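Local coordinates for 16S rRNA processing protein (Pseudomonas aeruginosa, PDB 2F1L), which assists the final step of 30S ribosomal subunit assembly, possibly of its head region, and is essential for efficient processing of 16S rRNA, at residues H116-L121 / L170-A175. Numbering follows the deposited sequence. Where two conformers were deposited one is given.
Sequences HQLEGL and LSIDLA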
# COMPACT_ATOMS: atom_id res chain seq x y z
N HIS A 116 1.99 10.10 -17.21
CA HIS A 116 2.10 9.73 -18.60
C HIS A 116 3.45 8.98 -18.84
O HIS A 116 3.56 8.17 -19.77
CB HIS A 116 1.80 10.97 -19.51
CG HIS A 116 0.47 11.64 -19.22
ND1 HIS A 116 -0.65 10.95 -18.79
CD2 HIS A 116 0.08 12.94 -19.32
CE1 HIS A 116 -1.66 11.79 -18.63
NE2 HIS A 116 -1.24 13.00 -18.95
N GLN A 117 4.45 9.16 -17.97
CA GLN A 117 5.67 8.33 -17.99
C GLN A 117 5.48 6.84 -17.63
O GLN A 117 6.22 6.01 -18.09
CB GLN A 117 6.70 8.90 -17.04
CG GLN A 117 7.29 10.22 -17.44
CD GLN A 117 8.37 10.61 -16.47
OE1 GLN A 117 8.12 10.69 -15.27
NE2 GLN A 117 9.59 10.79 -16.97
N LEU A 118 4.52 6.52 -16.77
CA LEU A 118 4.19 5.13 -16.41
C LEU A 118 3.37 4.37 -17.46
O LEU A 118 3.47 3.14 -17.55
CB LEU A 118 3.47 5.11 -15.06
CG LEU A 118 4.29 5.77 -13.92
CD1 LEU A 118 3.46 5.82 -12.66
CD2 LEU A 118 5.62 5.05 -13.68
N GLU A 119 2.56 5.09 -18.24
CA GLU A 119 1.76 4.52 -19.33
C GLU A 119 2.61 3.75 -20.31
O GLU A 119 3.62 4.25 -20.80
CB GLU A 119 1.00 5.62 -20.07
CG GLU A 119 -0.33 5.93 -19.43
CD GLU A 119 -0.86 7.33 -19.71
OE1 GLU A 119 -0.56 7.93 -20.77
OE2 GLU A 119 -1.62 7.81 -18.85
N GLY A 120 2.21 2.53 -20.59
CA GLY A 120 2.94 1.69 -21.53
C GLY A 120 4.00 0.83 -20.89
O GLY A 120 4.56 -0.00 -21.57
N LEU A 121 4.26 0.98 -19.59
CA LEU A 121 5.22 0.10 -18.93
C LEU A 121 4.65 -1.28 -18.80
O LEU A 121 3.45 -1.45 -18.48
CB LEU A 121 5.58 0.62 -17.55
CG LEU A 121 6.44 1.88 -17.47
CD1 LEU A 121 6.69 2.21 -16.03
CD2 LEU A 121 7.73 1.68 -18.18
N LEU A 170 7.82 -2.36 -6.85
CA LEU A 170 9.17 -2.58 -6.29
C LEU A 170 10.26 -1.78 -7.02
O LEU A 170 11.21 -1.29 -6.39
CB LEU A 170 9.52 -4.07 -6.34
CG LEU A 170 8.47 -5.00 -5.72
CD1 LEU A 170 9.01 -6.37 -5.60
CD2 LEU A 170 8.06 -4.48 -4.36
N SER A 171 10.14 -1.71 -8.35
CA SER A 171 11.20 -1.14 -9.18
C SER A 171 10.55 -0.65 -10.46
O SER A 171 9.69 -1.32 -11.01
CB SER A 171 12.24 -2.21 -9.56
OG SER A 171 12.81 -2.86 -8.43
N ILE A 172 10.97 0.49 -10.96
CA ILE A 172 10.48 1.02 -12.24
C ILE A 172 11.69 1.31 -13.10
O ILE A 172 12.55 2.06 -12.69
CB ILE A 172 9.71 2.33 -12.04
CG1 ILE A 172 8.48 2.08 -11.21
CG2 ILE A 172 9.34 2.95 -13.37
CD1 ILE A 172 7.63 3.35 -10.93
N ASP A 173 11.78 0.71 -14.27
CA ASP A 173 12.85 1.07 -15.19
C ASP A 173 12.24 1.65 -16.46
O ASP A 173 11.78 0.94 -17.35
CB ASP A 173 13.75 -0.14 -15.47
CG ASP A 173 14.99 0.23 -16.23
OD1 ASP A 173 14.86 0.93 -17.24
OD2 ASP A 173 16.10 -0.17 -15.84
N LEU A 174 12.23 2.97 -16.56
CA LEU A 174 11.59 3.63 -17.71
C LEU A 174 12.31 3.34 -18.98
O LEU A 174 11.67 3.12 -20.01
CB LEU A 174 11.52 5.15 -17.53
CG LEU A 174 10.71 5.59 -16.32
CD1 LEU A 174 10.83 7.09 -16.16
CD2 LEU A 174 9.26 5.08 -16.44
N ALA A 175 13.63 3.37 -18.95
CA ALA A 175 14.37 3.13 -20.19
C ALA A 175 14.07 1.74 -20.74
O ALA A 175 13.89 1.59 -21.92
CB ALA A 175 15.85 3.31 -19.98
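L118, L121, I172 and L174 meet through their methyl groups, a worked example of a helix-to-strand contact made mainly by aliphatic groups, with no hydrogen bond across it. L121 lies against both I172 and L174: its CD1 is 3.8 Å from I172 CG2 and 3.9 Å from L174 CD2. The L121 side chain crosses that of I172 at about a right angle and that of L174 at a slant. I172 divides its two branches between the leucines. CG2, anti to the backbone N, serves L121, while the chain through CG1 carries CD1 out to L118 CD2, 3.8 Å away. M179 of strand 178-181 touches both L118 and I172, and I134 of strand 130-138 touches L121, so neighbouring strands continue the apolar cluster.

Polar atoms also meet the leucines, by van der Waals contact and not by hydrogen bonds. The closest approach across the segments is L174 CD2 to the carbonyl O of Q117, 3.6 Å, and L174 CD1 lies 4.0 Å from Q117 NE2. The amide end of Q117 is instead engaged through OE1 with the backbone N of Y114.

Within 116-121, a type II turn from L118 to L121, closed by L121 N to L118 O (3.1 Å), leads from the short helix into strand 122-125; G120 takes its positive phi (91°). G120 and L121 are backbone-bonded to I134.

The contact, in the PRC barrel domain, is mainly apolar and partly buried: L118 and L121 are buried, I172 and L174 partly exposed. It is non-directional, consistent with van der Waals and hydrophobic contact bringing helix and turn against the end of edge strand 169-173.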